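Local structure of probable FAD-dependent oxidoreductase PA4991 (5EZ7) at residues Ile10-Gly15 and Val203-Ala208. The protein binds one FAD per subunit and probably acts as an FAD-dependent oxidoreductase, although its physiological substrate is unknown. Sequence-based numbering, arbitrary orientation.
Sequences ILIVGG and VLSAGA. With FAD (flavin-adenine dinucleotide), chain B.
The first torsions of Val203 and Ser205 turn their side chains against Ile10, Ile12 and Gly14. In Val203, chi1 of -174° sets CG2 anti to the carbonyl carbon, where it touches Ile10 CG2 at 3.7 Å and Ile12 CD1. In Ser205, chi1 of 55° holds OG between the backbone N and the carbonyl carbon. There OG lies 3.3 Å from Ile12 CG2 and within hydrogen-bonding distance of both Gly14 O, at 3.1 Å, and Val13 O.

The backbones run parallel as neighbouring strands of a Rossmann-type sheet. Val203 is bonded through both its own N and its own O, the N giving a nearly straight bond to Leu11 O (2.9 Å) and the O receiving Val13 N (2.8 Å). Ser205 N then bonds to Val13 O at a more bent 139°, as the strand gives way to loop. Ile12 and Val203 lie side by side against Leu22 of helix 17-28, whereas Val13 and Leu204 pack on the other face against Leu213 of helix 210-216.

At the strand ends the chain turns to FAD. Val13, still in the strand, sets CG1 3.6 Å from adenine C2A; in the loops, Gly14 CA comes within 3.3 Å of the ribose oxygen O4B, and Ala206 O faces C8A. Backbone bonds and apolar side chains thus secure the strands, while the loops that follow line the adenosine part of the cofactor.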
loop_
_atom_site.group_PDB
_atom_site.type_symbol
_atom_site.label_atom_id
_atom_site.label_comp_id
_atom_site.label_asym_id
_atom_site.label_seq_id
_atom_site.Cartn_x
_atom_site.Cartn_y
_atom_site.Cartn_z
ATOM N N ILE A 10 5.700 -8.091 -19.917
ATOM C CA ILE A 10 6.124 -8.042 -18.498
ATOM C C ILE A 10 5.198 -8.903 -17.664
ATOM O O ILE A 10 3.971 -8.803 -17.771
ATOM C CB ILE A 10 6.299 -6.593 -17.953
ATOM C CG1 ILE A 10 7.476 -5.908 -18.673
ATOM C CG2 ILE A 10 6.724 -6.587 -16.492
ATOM C CD1 ILE A 10 6.992 -5.097 -19.802
ATOM N N LEU A 11 5.806 -9.797 -16.901
ATOM C CA LEU A 11 5.130 -10.689 -15.977
ATOM C C LEU A 11 5.373 -10.170 -14.544
ATOM O O LEU A 11 6.517 -10.087 -14.141
ATOM C CB LEU A 11 5.734 -12.062 -16.177
ATOM C CG LEU A 11 5.372 -13.235 -15.290
ATOM C CD1 LEU A 11 3.876 -13.456 -15.132
ATOM C CD2 LEU A 11 6.095 -14.473 -15.879
ATOM N N ILE A 12 4.337 -9.744 -13.822
ATOM C CA ILE A 12 4.451 -9.157 -12.484
ATOM C C ILE A 12 3.993 -10.229 -11.463
ATOM O O ILE A 12 2.993 -10.909 -11.706
ATOM C CB ILE A 12 3.508 -7.934 -12.306
ATOM C CG1 ILE A 12 3.505 -6.968 -13.476
ATOM C CG2 ILE A 12 3.796 -7.128 -11.031
ATOM C CD1 ILE A 12 4.821 -6.444 -13.824
ATOM N N VAL A 13 4.719 -10.399 -10.350
ATOM C CA VAL A 13 4.323 -11.344 -9.292
ATOM C C VAL A 13 4.003 -10.509 -8.059
ATOM O O VAL A 13 4.866 -9.809 -7.507
ATOM C CB VAL A 13 5.411 -12.396 -8.970
ATOM C CG1 VAL A 13 4.960 -13.360 -7.866
ATOM C CG2 VAL A 13 5.769 -13.188 -10.218
ATOM N N GLY A 14 2.740 -10.539 -7.671
ATOM C CA GLY A 14 2.267 -9.818 -6.528
ATOM C C GLY A 14 1.342 -8.685 -6.881
ATOM O O GLY A 14 1.772 -7.746 -7.501
ATOM N N GLY A 15 0.081 -8.786 -6.448
ATOM C CA GLY A 15 -0.964 -7.787 -6.667
ATOM C C GLY A 15 -1.358 -6.981 -5.430
ATOM O O GLY A 15 -2.522 -6.898 -5.063
ATOM N N VAL A 203 8.977 -9.056 -12.969
ATOM C CA VAL A 203 9.036 -8.159 -11.842
ATOM C C VAL A 203 8.422 -8.783 -10.585
ATOM O O VAL A 203 7.242 -9.210 -10.587
ATOM C CB VAL A 203 8.283 -6.864 -12.121
ATOM C CG1 VAL A 203 8.492 -5.873 -10.959
ATOM C CG2 VAL A 203 8.743 -6.252 -13.438
ATOM N N LEU A 204 9.198 -8.770 -9.502
ATOM C CA LEU A 204 8.732 -9.234 -8.171
ATOM C C LEU A 204 8.327 -8.057 -7.295
ATOM O O LEU A 204 9.186 -7.331 -6.756
ATOM C CB LEU A 204 9.808 -10.037 -7.469
ATOM C CG LEU A 204 10.434 -11.163 -8.247
ATOM C CD1 LEU A 204 11.404 -11.899 -7.344
ATOM C CD2 LEU A 204 9.373 -12.103 -8.759
ATOM N N SER A 205 7.003 -7.857 -7.197
ATOM C CA SER A 205 6.382 -6.859 -6.314
ATOM C C SER A 205 5.497 -7.595 -5.285
ATOM O O SER A 205 4.335 -7.257 -5.071
ATOM C CB SER A 205 5.561 -5.864 -7.139
ATOM O OG SER A 205 4.618 -6.561 -7.918
ATOM N N ALA A 206 6.080 -8.601 -4.645
ATOM C CA ALA A 206 5.332 -9.535 -3.820
ATOM C C ALA A 206 5.433 -9.238 -2.321
ATOM O O ALA A 206 5.020 -10.038 -1.521
ATOM C CB ALA A 206 5.749 -10.965 -4.113
ATOM N N GLY A 207 5.890 -8.051 -1.953
ATOM C CA GLY A 207 5.947 -7.617 -0.586
ATOM C C GLY A 207 6.859 -8.502 0.198
ATOM O O GLY A 207 7.975 -8.778 -0.215
ATOM N N ALA A 208 6.348 -8.992 1.301
ATOM C CA ALA A 208 7.017 -9.983 2.135
ATOM C C ALA A 208 7.272 -11.285 1.413
ATOM O O ALA A 208 8.189 -12.031 1.763
ATOM C CB ALA A 208 6.159 -10.269 3.397
HETATM P PA FAD B . 1.799 -5.871 -0.477
HETATM O O1A FAD B . 0.612 -4.974 -0.341
HETATM O O2A FAD B . 2.279 -6.687 0.691
HETATM O O5B FAD B . 1.505 -6.823 -1.711
HETATM C C5B FAD B . 2.293 -7.961 -1.999
HETATM C C4B FAD B . 1.376 -8.926 -2.720
HETATM O O4B FAD B . 2.150 -10.028 -3.222
HETATM C C3B FAD B . 0.293 -9.477 -1.788
HETATM O O3B FAD B . -1.011 -9.238 -2.322
HETATM C C2B FAD B . 0.624 -10.955 -1.704
HETATM O O2B FAD B . -0.504 -11.815 -1.561
HETATM C C1B FAD B . 1.392 -11.201 -3.005
HETATM N N9A FAD B . 2.315 -12.339 -2.930
HETATM C C8A FAD B . 3.146 -12.631 -1.915
HETATM N N7A FAD B . 3.834 -13.752 -2.192
HETATM C C5A FAD B . 3.453 -14.182 -3.401
HETATM C C6A FAD B . 3.800 -15.320 -4.263
HETATM N N6A FAD B . 4.726 -16.194 -3.842
HETATM N N1A FAD B . 3.192 -15.431 -5.455
HETATM C C2A FAD B . 2.271 -14.536 -5.857
HETATM N N3A FAD B . 1.899 -13.471 -5.116
HETATM C C4A FAD B . 2.449 -13.254 -3.896
HETATM N N1 FAD B . 2.186 3.740 3.320
HETATM C C2 FAD B . 1.733 4.986 3.064
HETATM O O2 FAD B . 2.197 5.609 2.080
HETATM N N3 FAD B . 0.800 5.582 3.826
HETATM C C4 FAD B . 0.262 4.988 4.889
HETATM O O4 FAD B . -0.610 5.556 5.574
HETATM C C4X FAD B . 0.703 3.632 5.231
HETATM N N5 FAD B . 0.198 2.982 6.296
HETATM C C5X FAD B . 0.601 1.733 6.593
HETATM C C6 FAD B . 0.042 1.091 7.691
HETATM C C7 FAD B . 0.424 -0.191 8.029
HETATM C C7M FAD B . -0.207 -0.869 9.207
HETATM C C8 FAD B . 1.426 -0.899 7.192
HETATM C C8M FAD B . 1.877 -2.311 7.501
HETATM C C9 FAD B . 1.988 -0.253 6.106
HETATM C C9A FAD B . 1.621 1.046 5.761
HETATM N N10 FAD B . 2.175 1.733 4.644
HETATM C C10 FAD B . 1.721 3.024 4.350
HETATM C "C1'" FAD B . 3.157 1.113 3.770
HETATM C "C2'" FAD B . 2.410 0.372 2.675
HETATM O "O2'" FAD B . 1.301 -0.370 3.202
HETATM C "C3'" FAD B . 3.348 -0.543 1.901
HETATM O "O3'" FAD B . 4.564 0.179 1.615
HETATM C "C4'" FAD B . 2.708 -0.998 0.591
HETATM O "O4'" FAD B . 1.315 -1.269 0.750
HETATM C "C5'" FAD B . 3.371 -2.254 0.059
HETATM O "O5'" FAD B . 2.842 -2.545 -1.242
HETATM P P FAD B . 3.298 -3.889 -1.977
HETATM O O1P FAD B . 2.389 -4.114 -3.157
HETATM O O2P FAD B . 4.767 -3.778 -2.173
HETATM O O3P FAD B . 3.105 -5.003 -0.839
#